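Long-range contacts in cadherin-5 (Gallus gallus, PDB 3PPE), which mediates calcium-dependent, mainly homophilic adhesion between endothelial cells and couples their junctions to actin, represented here by its first two extracellular cadherin domains: residues M7-E12 / F90-S95; G111-M116 / V197-T202; V126-A131 / A140-Q145; V28-A33 / D77-R82; I146-E151 / E177-A182. One frame throughout, in Å; residues are numbered along the deposited sequence. Where two conformers were deposited one is given.

Contact 1. Residues M7-E12 / F90-S95; sequences MHIREE and FIIKVS. With CA (calcium ion), chain C; CA (calcium ion), chain E.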
# COMPACT_ATOMS: atom_id res chain seq x y z
N MET A 7 -0.43 1.03 9.65
CA MET A 7 -0.51 0.57 8.27
C MET A 7 -1.99 0.69 7.90
O MET A 7 -2.85 0.70 8.77
CB MET A 7 -0.06 -0.90 8.15
CG MET A 7 1.39 -1.14 8.58
SD MET A 7 1.93 -2.78 8.19
CE MET A 7 3.57 -2.74 8.93
N HIS A 8 -2.26 0.79 6.60
CA HIS A 8 -3.63 0.97 6.11
C HIS A 8 -3.82 0.03 4.97
O HIS A 8 -2.96 -0.10 4.11
CB HIS A 8 -3.90 2.42 5.62
CG HIS A 8 -3.60 3.44 6.66
ND1 HIS A 8 -2.32 3.91 6.88
CD2 HIS A 8 -4.39 4.01 7.60
CE1 HIS A 8 -2.33 4.75 7.91
NE2 HIS A 8 -3.58 4.83 8.36
N ILE A 9 -4.95 -0.63 5.01
CA ILE A 9 -5.38 -1.51 3.92
C ILE A 9 -6.88 -1.31 3.67
O ILE A 9 -7.68 -1.24 4.59
CB ILE A 9 -5.04 -3.00 4.18
CG1 ILE A 9 -5.62 -3.89 3.06
CG2 ILE A 9 -5.48 -3.46 5.60
CD1 ILE A 9 -5.07 -5.31 3.01
N ARG A 10 -7.23 -1.18 2.40
CA ARG A 10 -8.60 -0.97 1.97
C ARG A 10 -9.46 -2.19 2.24
O ARG A 10 -9.02 -3.32 2.05
CB ARG A 10 -8.58 -0.63 0.47
CG ARG A 10 -9.76 0.22 -0.00
CD ARG A 10 -9.64 0.64 -1.48
NE ARG A 10 -9.88 -0.46 -2.43
CZ ARG A 10 -8.96 -1.04 -3.21
NH1 ARG A 10 -7.67 -0.67 -3.17
NH2 ARG A 10 -9.33 -2.03 -4.04
N GLU A 11 -10.71 -1.99 2.68
CA GLU A 11 -11.62 -3.12 2.85
C GLU A 11 -12.15 -3.58 1.51
O GLU A 11 -12.13 -2.82 0.54
CB GLU A 11 -12.80 -2.77 3.77
CG GLU A 11 -13.67 -1.64 3.19
CD GLU A 11 -15.04 -1.54 3.83
OE1 GLU A 11 -15.58 -2.56 4.32
OE2 GLU A 11 -15.59 -0.42 3.83
N GLU A 12 -12.62 -4.83 1.48
CA GLU A 12 -13.40 -5.39 0.34
C GLU A 12 -12.61 -5.45 -0.99
O GLU A 12 -13.16 -5.30 -2.08
CB GLU A 12 -14.72 -4.61 0.14
CG GLU A 12 -15.53 -4.36 1.42
CD GLU A 12 -16.16 -5.60 2.04
OE1 GLU A 12 -16.94 -5.41 3.01
OE2 GLU A 12 -15.91 -6.75 1.65
N PHE A 90 1.77 -1.45 16.88
CA PHE A 90 1.28 -0.70 15.74
C PHE A 90 -0.15 -1.10 15.47
O PHE A 90 -0.66 -2.11 16.01
CB PHE A 90 2.21 -0.86 14.50
CG PHE A 90 2.21 -2.24 13.87
CD1 PHE A 90 2.96 -3.28 14.42
CD2 PHE A 90 1.49 -2.48 12.70
CE1 PHE A 90 2.97 -4.56 13.83
CE2 PHE A 90 1.48 -3.73 12.10
CZ PHE A 90 2.21 -4.79 12.67
N ILE A 91 -0.83 -0.32 14.64
CA ILE A 91 -2.21 -0.63 14.28
C ILE A 91 -2.30 -0.75 12.77
O ILE A 91 -1.75 0.07 12.04
CB ILE A 91 -3.20 0.43 14.86
CG1 ILE A 91 -3.26 0.28 16.40
CG2 ILE A 91 -4.59 0.31 14.20
CD1 ILE A 91 -3.99 1.46 17.21
N ILE A 92 -2.94 -1.82 12.32
CA ILE A 92 -3.34 -1.95 10.93
C ILE A 92 -4.78 -1.41 10.87
O ILE A 92 -5.69 -1.98 11.47
CB ILE A 92 -3.27 -3.44 10.44
CG1 ILE A 92 -1.81 -3.97 10.40
CG2 ILE A 92 -3.87 -3.50 9.02
CD1 ILE A 92 -1.72 -5.50 10.14
N LYS A 93 -4.97 -0.32 10.14
CA LYS A 93 -6.29 0.36 9.99
C LYS A 93 -6.93 -0.12 8.71
O LYS A 93 -6.26 -0.17 7.69
CB LYS A 93 -6.07 1.87 9.85
CG LYS A 93 -5.58 2.53 11.13
CD LYS A 93 -6.75 3.10 11.93
CE LYS A 93 -6.29 3.67 13.29
NZ LYS A 93 -7.48 4.07 14.11
N VAL A 94 -8.22 -0.48 8.75
CA VAL A 94 -8.94 -0.90 7.52
C VAL A 94 -9.63 0.36 6.99
O VAL A 94 -10.49 0.92 7.67
CB VAL A 94 -9.99 -2.03 7.79
CG1 VAL A 94 -10.68 -2.54 6.46
CG2 VAL A 94 -9.30 -3.24 8.53
N SER A 95 -9.26 0.77 5.79
CA SER A 95 -9.75 2.01 5.16
C SER A 95 -11.12 1.75 4.55
O SER A 95 -11.31 0.78 3.86
CB SER A 95 -8.79 2.46 4.04
OG SER A 95 -7.47 2.53 4.55
CA CA C . -17.78 -3.37 4.20
CA CA E . -17.61 0.66 4.28
O HOH W 1 -20.21 -3.81 4.25

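Contact 2. Residues G111-M116 / V197-T202; sequences GSVPEM and VIIRLT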
# COMPACT_ATOMS: atom_id res chain seq x y z
N GLY A 111 -46.45 10.24 13.17
CA GLY A 111 -46.53 11.56 13.75
C GLY A 111 -47.90 12.16 13.61
O GLY A 111 -48.81 11.58 13.04
N SER A 112 -48.04 13.36 14.14
CA SER A 112 -49.29 14.07 14.02
C SER A 112 -49.03 15.57 13.99
O SER A 112 -47.98 16.06 14.43
CB SER A 112 -50.25 13.70 15.19
OG SER A 112 -49.87 14.39 16.37
N VAL A 113 -49.98 16.28 13.43
CA VAL A 113 -49.88 17.73 13.35
C VAL A 113 -51.33 18.26 13.36
O VAL A 113 -52.22 17.57 12.84
CB VAL A 113 -49.04 18.16 12.12
CG1 VAL A 113 -49.76 17.85 10.81
CG2 VAL A 113 -48.62 19.67 12.22
N PRO A 114 -51.60 19.40 14.02
CA PRO A 114 -52.93 19.99 13.92
C PRO A 114 -53.24 20.42 12.52
O PRO A 114 -52.33 20.90 11.81
CB PRO A 114 -52.85 21.23 14.82
CG PRO A 114 -51.76 20.84 15.84
CD PRO A 114 -50.75 20.12 15.00
N GLU A 115 -54.51 20.24 12.11
CA GLU A 115 -54.96 20.66 10.80
C GLU A 115 -54.75 22.15 10.65
O GLU A 115 -54.70 22.87 11.65
CB GLU A 115 -56.45 20.34 10.59
CG GLU A 115 -57.38 21.01 11.62
CD GLU A 115 -58.85 20.96 11.18
OE1 GLU A 115 -59.74 21.34 11.99
OE2 GLU A 115 -59.08 20.55 10.01
N MET A 116 -54.62 22.60 9.41
CA MET A 116 -54.51 24.02 9.11
C MET A 116 -53.31 24.72 9.79
O MET A 116 -53.32 25.92 9.94
CB MET A 116 -55.85 24.76 9.44
CG MET A 116 -57.12 24.11 8.80
SD MET A 116 -57.03 24.04 7.00
CE MET A 116 -56.92 25.78 6.61
N VAL A 197 -44.26 6.89 6.74
CA VAL A 197 -44.63 7.79 7.80
C VAL A 197 -46.14 7.95 7.76
O VAL A 197 -46.68 8.42 6.77
CB VAL A 197 -43.99 9.18 7.70
CG1 VAL A 197 -44.10 9.90 9.04
CG2 VAL A 197 -42.51 9.07 7.30
N ILE A 198 -46.79 7.57 8.84
CA ILE A 198 -48.21 7.83 9.01
C ILE A 198 -48.34 9.11 9.81
O ILE A 198 -47.86 9.21 10.94
CB ILE A 198 -48.90 6.65 9.71
CG1 ILE A 198 -48.79 5.41 8.82
CG2 ILE A 198 -50.39 6.98 9.96
CD1 ILE A 198 -48.93 4.12 9.64
N ILE A 199 -48.94 10.11 9.18
CA ILE A 199 -49.10 11.42 9.79
C ILE A 199 -50.60 11.69 9.96
O ILE A 199 -51.35 11.81 8.98
CB ILE A 199 -48.49 12.50 8.92
CG1 ILE A 199 -46.97 12.31 8.85
CG2 ILE A 199 -48.86 13.92 9.47
CD1 ILE A 199 -46.33 12.95 7.68
N ARG A 200 -51.04 11.75 11.21
CA ARG A 200 -52.44 12.04 11.51
C ARG A 200 -52.64 13.54 11.64
O ARG A 200 -51.83 14.22 12.26
CB ARG A 200 -52.83 11.36 12.83
CG ARG A 200 -52.96 9.88 12.73
CD ARG A 200 -53.01 9.22 14.10
NE ARG A 200 -53.43 10.15 15.16
CZ ARG A 200 -52.64 10.58 16.14
NH1 ARG A 200 -51.39 10.16 16.22
NH2 ARG A 200 -53.12 11.43 17.04
N LEU A 201 -53.72 14.05 11.08
CA LEU A 201 -54.13 15.44 11.27
C LEU A 201 -55.08 15.49 12.45
O LEU A 201 -56.08 14.75 12.48
CB LEU A 201 -54.81 15.98 10.00
CG LEU A 201 -53.92 16.53 8.89
CD1 LEU A 201 -53.45 17.94 9.23
CD2 LEU A 201 -52.69 15.69 8.64
N THR A 202 -54.76 16.35 13.42
CA THR A 202 -55.54 16.46 14.65
C THR A 202 -56.43 17.71 14.66
O THR A 202 -56.22 18.64 13.91
CB THR A 202 -54.64 16.38 15.90
OG1 THR A 202 -53.62 17.38 15.82
CG2 THR A 202 -53.98 15.00 15.99
O HOH W 2 -51.03 16.90 16.61
O HOH W 3 -51.12 13.10 18.79

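Contact 3. Residues V126-A131 / A140-Q145; sequences VTAEDA and ATVTYQ. With CA (calcium ion), chain D.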
# COMPACT_ATOMS: atom_id res chain seq x y z
N VAL A 126 -37.70 11.52 10.92
CA VAL A 126 -37.32 10.15 10.55
C VAL A 126 -35.78 10.09 10.58
O VAL A 126 -35.11 11.13 10.49
CB VAL A 126 -37.94 9.68 9.16
CG1 VAL A 126 -39.49 9.80 9.19
CG2 VAL A 126 -37.37 10.44 7.92
N THR A 127 -35.22 8.89 10.68
CA THR A 127 -33.76 8.71 10.78
C THR A 127 -33.38 7.43 10.06
O THR A 127 -33.97 6.38 10.33
CB THR A 127 -33.32 8.57 12.27
OG1 THR A 127 -33.81 9.68 13.01
CG2 THR A 127 -31.75 8.51 12.44
N ALA A 128 -32.40 7.53 9.17
CA ALA A 128 -31.72 6.37 8.60
C ALA A 128 -30.24 6.42 8.99
O ALA A 128 -29.66 7.52 9.13
CB ALA A 128 -31.89 6.34 7.09
N GLU A 129 -29.64 5.25 9.22
CA GLU A 129 -28.23 5.18 9.64
C GLU A 129 -27.47 4.46 8.55
O GLU A 129 -27.97 3.54 7.92
CB GLU A 129 -28.05 4.42 10.97
CG GLU A 129 -28.91 4.90 12.12
CD GLU A 129 -28.86 3.95 13.31
OE1 GLU A 129 -28.92 2.69 13.12
OE2 GLU A 129 -28.74 4.46 14.45
N ASP A 130 -26.27 4.94 8.30
CA ASP A 130 -25.41 4.41 7.25
C ASP A 130 -24.20 3.84 7.97
O ASP A 130 -23.53 4.56 8.70
CB ASP A 130 -24.99 5.55 6.35
CG ASP A 130 -24.24 5.08 5.12
OD1 ASP A 130 -23.20 4.36 5.22
OD2 ASP A 130 -24.63 5.51 4.05
N ALA A 131 -23.92 2.56 7.71
CA ALA A 131 -22.90 1.80 8.43
C ALA A 131 -21.44 2.14 8.04
O ALA A 131 -20.49 1.68 8.68
CB ALA A 131 -23.16 0.32 8.25
N ALA A 140 -20.99 8.27 5.10
CA ALA A 140 -22.11 8.03 5.99
C ALA A 140 -22.95 9.31 6.08
O ALA A 140 -23.66 9.54 7.07
CB ALA A 140 -21.60 7.64 7.33
N THR A 141 -22.88 10.15 5.06
CA THR A 141 -23.67 11.34 5.01
C THR A 141 -25.05 10.95 4.46
O THR A 141 -25.15 10.51 3.31
CB THR A 141 -23.04 12.38 4.05
OG1 THR A 141 -21.77 12.78 4.56
CG2 THR A 141 -23.91 13.62 3.97
N VAL A 142 -26.12 11.15 5.23
CA VAL A 142 -27.45 10.68 4.85
C VAL A 142 -28.25 11.88 4.35
O VAL A 142 -28.21 12.95 4.94
CB VAL A 142 -28.18 10.05 6.05
CG1 VAL A 142 -29.59 9.51 5.63
CG2 VAL A 142 -27.32 8.92 6.78
N THR A 143 -28.99 11.69 3.26
CA THR A 143 -29.93 12.68 2.72
C THR A 143 -31.31 12.00 2.57
O THR A 143 -31.40 10.78 2.51
CB THR A 143 -29.47 13.26 1.32
OG1 THR A 143 -29.57 12.24 0.34
CG2 THR A 143 -28.05 13.75 1.37
N TYR A 144 -32.39 12.78 2.54
CA TYR A 144 -33.74 12.23 2.59
C TYR A 144 -34.60 12.86 1.50
O TYR A 144 -34.44 14.03 1.20
CB TYR A 144 -34.37 12.57 3.95
CG TYR A 144 -33.67 11.97 5.16
CD1 TYR A 144 -32.63 12.64 5.80
CD2 TYR A 144 -34.02 10.70 5.63
CE1 TYR A 144 -31.97 12.09 6.92
CE2 TYR A 144 -33.36 10.12 6.79
CZ TYR A 144 -32.37 10.84 7.41
OH TYR A 144 -31.72 10.31 8.49
N GLN A 145 -35.55 12.08 0.97
CA GLN A 145 -36.48 12.56 -0.02
C GLN A 145 -37.85 11.94 0.31
O GLN A 145 -37.93 10.79 0.77
CB GLN A 145 -35.95 12.11 -1.41
CG GLN A 145 -36.79 12.45 -2.63
CD GLN A 145 -36.20 11.87 -3.97
OE1 GLN A 145 -35.22 11.07 -3.97
NE2 GLN A 145 -36.81 12.26 -5.10
CA CA D . -22.68 4.88 2.75

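Contact 4. Residues V28-A33 / D77-R82; sequences VGNKNA and DRRNNR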
# COMPACT_ATOMS: atom_id res chain seq x y z
N VAL A 28 18.32 -2.62 12.73
CA VAL A 28 19.41 -3.59 12.86
C VAL A 28 19.75 -4.23 11.52
O VAL A 28 18.93 -4.22 10.60
CB VAL A 28 19.05 -4.70 13.87
CG1 VAL A 28 18.34 -4.10 15.08
CG2 VAL A 28 18.20 -5.77 13.21
N GLY A 29 20.95 -4.78 11.42
CA GLY A 29 21.52 -5.15 10.14
C GLY A 29 22.23 -6.48 10.27
O GLY A 29 22.95 -6.91 9.37
N ASN A 30 22.02 -7.14 11.41
CA ASN A 30 22.09 -8.59 11.47
C ASN A 30 21.15 -9.22 10.45
O ASN A 30 19.93 -9.06 10.54
CB ASN A 30 21.64 -8.94 12.89
CG ASN A 30 21.85 -10.40 13.24
OD1 ASN A 30 21.95 -11.25 12.35
ND2 ASN A 30 21.91 -10.70 14.53
N LYS A 31 21.72 -9.94 9.49
CA LYS A 31 20.93 -10.55 8.43
C LYS A 31 20.63 -12.02 8.74
O LYS A 31 20.19 -12.77 7.87
CB LYS A 31 21.66 -10.44 7.09
CG LYS A 31 21.12 -9.36 6.17
CD LYS A 31 22.24 -8.55 5.55
CE LYS A 31 21.75 -7.19 5.08
NZ LYS A 31 20.70 -7.31 4.03
N ASN A 32 20.87 -12.41 9.99
CA ASN A 32 20.16 -13.54 10.58
C ASN A 32 18.84 -13.11 11.23
O ASN A 32 18.19 -13.91 11.91
CB ASN A 32 21.04 -14.24 11.61
CG ASN A 32 22.47 -14.41 11.14
OD1 ASN A 32 23.31 -13.52 11.31
ND2 ASN A 32 22.76 -15.55 10.53
N ALA A 33 18.45 -11.86 11.00
CA ALA A 33 17.23 -11.30 11.63
C ALA A 33 15.95 -11.63 10.85
O ALA A 33 15.97 -11.70 9.60
CB ALA A 33 17.36 -9.80 11.77
N ASP A 77 16.91 -12.87 16.01
CA ASP A 77 18.03 -13.65 15.50
C ASP A 77 17.66 -15.13 15.39
O ASP A 77 17.51 -15.82 16.41
CB ASP A 77 19.26 -13.48 16.39
CG ASP A 77 20.54 -13.91 15.70
OD1 ASP A 77 21.58 -13.25 15.91
OD2 ASP A 77 20.51 -14.91 14.95
N ARG A 78 17.52 -15.62 14.16
CA ARG A 78 17.01 -16.96 13.92
C ARG A 78 18.06 -18.02 14.21
O ARG A 78 17.77 -19.21 14.23
CB ARG A 78 16.51 -17.09 12.48
CG ARG A 78 17.60 -16.95 11.43
CD ARG A 78 17.02 -16.60 10.07
NE ARG A 78 17.15 -17.71 9.13
CZ ARG A 78 16.35 -18.77 9.11
NH1 ARG A 78 15.37 -18.88 9.99
NH2 ARG A 78 16.54 -19.73 8.22
N ARG A 79 19.29 -17.57 14.45
CA ARG A 79 20.34 -18.45 14.95
C ARG A 79 20.04 -18.91 16.37
O ARG A 79 20.10 -20.10 16.68
CB ARG A 79 21.70 -17.74 14.91
CG ARG A 79 22.16 -17.37 13.51
CD ARG A 79 23.49 -16.64 13.54
NE ARG A 79 23.41 -15.37 14.27
CZ ARG A 79 24.45 -14.60 14.54
NH1 ARG A 79 25.66 -14.95 14.15
NH2 ARG A 79 24.27 -13.46 15.21
N ASN A 80 19.71 -17.95 17.24
CA ASN A 80 19.71 -18.19 18.68
C ASN A 80 18.42 -17.73 19.34
O ASN A 80 18.28 -17.80 20.56
CB ASN A 80 20.91 -17.50 19.33
CG ASN A 80 20.94 -16.01 19.07
OD1 ASN A 80 19.94 -15.42 18.68
ND2 ASN A 80 22.10 -15.40 19.28
N ASN A 81 17.48 -17.26 18.53
CA ASN A 81 16.17 -16.85 19.03
C ASN A 81 16.27 -15.71 20.04
O ASN A 81 15.42 -15.57 20.91
CB ASN A 81 15.44 -18.04 19.65
CG ASN A 81 14.68 -18.86 18.62
OD1 ASN A 81 13.76 -18.36 17.97
ND2 ASN A 81 15.06 -20.12 18.48
N ARG A 82 17.32 -14.91 19.91
CA ARG A 82 17.44 -13.68 20.69
C ARG A 82 16.62 -12.55 20.07
O ARG A 82 16.63 -12.36 18.86
CB ARG A 82 18.90 -13.26 20.80
CG ARG A 82 19.13 -12.02 21.65
CD ARG A 82 20.62 -11.73 21.81
NE ARG A 82 21.00 -10.50 21.13
CZ ARG A 82 20.79 -9.28 21.61
NH1 ARG A 82 20.20 -9.12 22.78
NH2 ARG A 82 21.18 -8.21 20.91

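Contact 5. Residues I146-E151 / E177-A182; sequences IIKGNE and EIIVKA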
# COMPACT_ATOMS: atom_id res chain seq x y z
N ILE A 146 -38.93 12.69 0.14
CA ILE A 146 -40.27 12.09 0.16
C ILE A 146 -40.60 11.69 -1.28
O ILE A 146 -40.52 12.52 -2.19
CB ILE A 146 -41.34 13.04 0.75
CG1 ILE A 146 -41.02 13.33 2.23
CG2 ILE A 146 -42.78 12.40 0.61
CD1 ILE A 146 -41.97 14.35 2.81
N ILE A 147 -40.93 10.42 -1.48
CA ILE A 147 -41.15 9.92 -2.83
C ILE A 147 -42.64 9.60 -3.07
O ILE A 147 -43.05 9.28 -4.18
CB ILE A 147 -40.23 8.67 -3.15
CG1 ILE A 147 -40.51 7.50 -2.22
CG2 ILE A 147 -38.70 9.03 -3.12
CD1 ILE A 147 -39.65 6.25 -2.59
N LYS A 148 -43.44 9.63 -2.00
CA LYS A 148 -44.89 9.59 -2.14
C LYS A 148 -45.48 10.52 -1.10
O LYS A 148 -45.20 10.35 0.08
CB LYS A 148 -45.43 8.16 -1.96
CG LYS A 148 -46.99 8.05 -1.96
CD LYS A 148 -47.47 6.58 -1.84
CE LYS A 148 -47.90 6.19 -0.39
NZ LYS A 148 -49.33 6.51 0.03
N GLY A 149 -46.28 11.51 -1.53
CA GLY A 149 -46.85 12.51 -0.58
C GLY A 149 -46.11 13.83 -0.44
O GLY A 149 -46.35 14.61 0.48
N ASN A 150 -45.19 14.07 -1.38
CA ASN A 150 -44.35 15.25 -1.36
C ASN A 150 -45.12 16.56 -1.63
O ASN A 150 -44.62 17.65 -1.36
CB ASN A 150 -43.14 15.05 -2.31
CG ASN A 150 -43.54 14.35 -3.60
OD1 ASN A 150 -43.76 13.11 -3.64
ND2 ASN A 150 -43.65 15.13 -4.68
N GLU A 151 -46.35 16.46 -2.13
CA GLU A 151 -47.25 17.63 -2.30
C GLU A 151 -47.79 18.16 -0.96
O GLU A 151 -48.22 19.33 -0.87
CB GLU A 151 -48.45 17.24 -3.14
CG GLU A 151 -48.10 16.66 -4.50
CD GLU A 151 -47.84 15.14 -4.47
OE1 GLU A 151 -47.83 14.50 -3.38
OE2 GLU A 151 -47.65 14.59 -5.59
N GLU A 177 -50.28 8.70 4.55
CA GLU A 177 -49.26 7.71 4.59
C GLU A 177 -48.26 8.10 3.53
O GLU A 177 -48.54 8.03 2.33
CB GLU A 177 -49.86 6.34 4.33
CG GLU A 177 -48.84 5.32 3.93
CD GLU A 177 -49.40 3.91 3.85
OE1 GLU A 177 -50.23 3.53 4.71
OE2 GLU A 177 -48.97 3.19 2.92
N ILE A 178 -47.10 8.61 3.96
CA ILE A 178 -46.12 9.07 3.00
C ILE A 178 -44.90 8.11 2.99
O ILE A 178 -44.64 7.39 3.95
CB ILE A 178 -45.71 10.57 3.25
CG1 ILE A 178 -44.84 10.64 4.50
CG2 ILE A 178 -46.98 11.53 3.29
CD1 ILE A 178 -44.07 11.96 4.71
N ILE A 179 -44.18 8.09 1.89
CA ILE A 179 -43.01 7.22 1.75
C ILE A 179 -41.76 8.06 1.68
O ILE A 179 -41.67 9.01 0.88
CB ILE A 179 -43.10 6.31 0.49
CG1 ILE A 179 -44.44 5.58 0.42
CG2 ILE A 179 -41.91 5.32 0.46
CD1 ILE A 179 -44.74 4.64 1.59
N VAL A 180 -40.79 7.73 2.54
CA VAL A 180 -39.54 8.45 2.56
C VAL A 180 -38.42 7.51 2.07
O VAL A 180 -38.52 6.29 2.19
CB VAL A 180 -39.29 9.11 3.98
CG1 VAL A 180 -39.12 8.05 5.07
CG2 VAL A 180 -38.11 10.11 3.96
N LYS A 181 -37.38 8.08 1.48
CA LYS A 181 -36.27 7.31 0.99
C LYS A 181 -35.01 8.03 1.46
O LYS A 181 -34.94 9.28 1.46
CB LYS A 181 -36.31 7.25 -0.55
CG LYS A 181 -35.24 6.31 -1.18
CD LYS A 181 -35.45 6.10 -2.69
CE LYS A 181 -34.79 4.76 -3.16
NZ LYS A 181 -34.72 4.71 -4.69
N ALA A 182 -34.01 7.25 1.86
CA ALA A 182 -32.72 7.80 2.27
C ALA A 182 -31.60 7.35 1.34
O ALA A 182 -31.72 6.33 0.67
CB ALA A 182 -32.41 7.40 3.71

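Contact 1. Residues M7-E12 / F90-S95
Met7 and Ile92 begin a parallel strand pairing, continued by His8 with Lys93, Ile9 with Val94 and Arg10 with Ser95, in the Greek-key beta sandwich of the first cadherin domain. Five backbone hydrogen bonds fix this register, among them a nearly straight one from Lys93 N to Met7 O (2.7 Å). The face carrying Met7, Ile9, Ile92 and Val94 turns into the core. Extended beyond CG, the Met7 chain brings its thioether to one corner of the Phe90 ring, where CE comes within 3.9 Å of CE2 in an oblique Met-aromatic contact. Trp4 of the second subunit packs on both residues, which places this patch beside the domain-swapped adhesive interface. In the given conformer of Ile9, its CG2 methyl and that of Ile92 form neighbouring bumps 3.8 Å apart, and Val21 packs against both residues. On the other face His8 and Lys93 run together in one direction, the imidazole resting CD2 on Lys93 CB at 3.5 Å before the lysine chain bends at chi2 and sends its ammonium to Glu68. An alanine in place of His8 would probably leave Lys93 CB and CG without the ring that flanks them, opening a gap beside the lysine. Past the strand, Glu11 N still bonds to Ser95 O, while the Val94 CG1 methyl presses against Glu11 CB at 3.4 Å. The Glu11 carboxylate, also met by Arg63, spans two calcium ions: OE1 shares the first with Glu12 OE1, and OE2 binds the second at 2.3 Å.

Contact 2. Residues G111-M116 / V197-T202
Gly111 opens the pairing by giving its N-H to Ile198 O at 2.8 Å, while its own carbonyl receives Arg200 N. Next, Ser112 sets its CB over one face of the Arg200 guanidinium, 3.9 Å from NH1; the arginine chain is bent at chi3 (22°), which sets the direction of NE. The Ser112 hydroxyl is tied to its neighbours through solvent: one water links OG to Thr202 OG1, and a second links it to Arg200 NH2. Val113 turns the other way, into the core, and its CG1 lies beside Leu201 CD1 at 4.0 Å, with Ile199 CG2 slightly farther off. Its N-H and its carbonyl both bond to the neighbouring strand, to Arg200 O and Thr202 N. Pro114 returns to the outer face, where its CA comes within 3.3 Å of Thr202 OG1. At Glu115 the strand has ended, yet its N still bonds to Thr202 O (3.0 Å). Leu201 CD1 reaches the backbone here, 3.5 Å from Glu115 CA, and the glutamate carboxylate goes on to accept from Arg170 N. Such a parallel pairing of an early strand with the last one, in a sheet whose other neighbours are antiparallel, is characteristic of the cadherin domain, here the second.

Contact 3. Residues V126-A131 / A140-Q145
Asp130 and Ala140 mark the nearest approach of the two backbones, CA to CA 5.1 Å, in segments whose directions differ by 150°. They do not pair as neighbouring strands: residues 126-131 follow strand 122-129 of one sheet, residues 140-145 enter strand 142-148 of the other, and side chains fill the interval between them. Tyr144 spans it. Its CG stands anti to the carbonyl carbon (chi1 -63°), and the phenol oxygen at the far end of the ring accepts Ala128 N at 2.9 Å, an almost straight bond arriving at the ring edge, near its plane. Val126 and Tyr144 pass alongside, pointing opposite ways, CG2 of the valine meeting CD2 of the ring at 4.1 Å. Ala128 CB faces both Tyr144 CE2 and Val142 CG1, while Val142 CG2 touches Ala128 O at 3.6 Å. Closer to the domain boundary, Asp130 CG rests 3.7 Å from Ala140 CA, and the carboxylate grasps a calcium ion with both oxygens, OD2 at 2.4 Å. The side chains of Asn98, Asp132 and Asp184 and the carbonyls of Asn100 and His139 complete the shell. The contact thus leads from the interior of a beta sandwich to the interdomain calcium site that rigidifies consecutive cadherin domains.

Contact 4. Residues V28-A33 / D77-R82
Asn30 and Asp77 join two loops at the pole of the first cadherin domain remote from its calcium ions: the stretch leading into strand 33-39 and the turn between strands 68-77 and 82-95. Asn30 ND2 donates to Asp77 OD1 at 2.9 Å, coming from above the carboxylate plane, with the amide turned 83° against it. In the carboxylate plane Arg79 takes a side-on, two-nitrogen grip, NH2 on OD1 at 2.8 Å and NE on OD2 at 3.0 Å, each on a syn lone pair. Asp77 OD2 also accepts Arg79 N, on its anti side, which makes an Asx turn; Asn30 forms another, OD1 receiving Asn32 N. The largely buried carboxylate is therefore held from several directions, and a positive partner this close would tend to keep it ionised. An alanine in place of Asp77 would probably leave the Arg79 guanidinium without its countercharge and Asn30 ND2 without this acceptor. Asn32 lays its amide over one face of that guanidinium, the planes 8° apart and CG 3.4 Å from Arg79 NE. Its backbone carbonyl, meanwhile, accepts Arg78 N at 2.9 Å, next to the antiparallel, non-hydrogen-bonded pair Ala33 and Asp77.

Contact 5. Residues I146-E151 / E177-A182
Ile147 and Lys148 both face Ile179 in a classic beta bulge, which interrupts the antiparallel pairing of edge strand 142-148 with strand 175-184 in the second cadherin domain. Ile146 still stands opposite Val180 as a non-hydrogen-bonded pair, but by Lys148 the register has slipped by one and the chain has turned a corner at Ile147. The bulge gathers two donors on one carbonyl: Ile147 N reaches Ile179 O at 2.8 Å, and Lys148 N adds a weak bond at 3.4 Å to that same Ile179 O. In return Ile179 N gives to Lys148 O. Inside the sandwich, Ile146 and Ile178 cross with their CD1 methyls 3.7 Å apart, against Phe153. The outer face is built differently. Ile147 holds CG1 between its backbone N and carbonyl carbon (chi1 61°), which brings CG1 to 3.7 Å from CG2 of Ile179, a residue with two conformers; Ile147 CG2 meanwhile rests on Lys181 CB. Gly149, at a positive phi of 97°, follows the bulge with its CA against Ile178 CG2, where a side-chain carbon would collide. Lys148 passes over Ile179 in the given conformer, CB and CE both near CG1. Bends at chi3 and chi4 then bring the lysine NZ down on strand 175-184: it stays 4.4 Å from Glu177 OE2, beyond a salt bridge, and donates instead to Glu177 O at 2.9 Å.

Overall arrangement
Two tandem beta sandwiches can be read from these five ties. From the N terminus, contact 1 closes nearly the whole first domain, joining its early strand 6-10 to strand 82-95, and contact 4 nests inside that loop at the far pole, about 29 Å away between centres. After the calcium-bearing linker, contact 2 repeats the closure for the second domain. Contacts 3 and 5 both nest within it, one after the other: contact 3 bridges the two sheets beside the linker, contact 5 pairs neighbours in one sheet. They share strand 142-148 and touch through Gln145 and Lys181. Contact 5 also meets contact 2 where strands 175-184 and 194-202 adjoin.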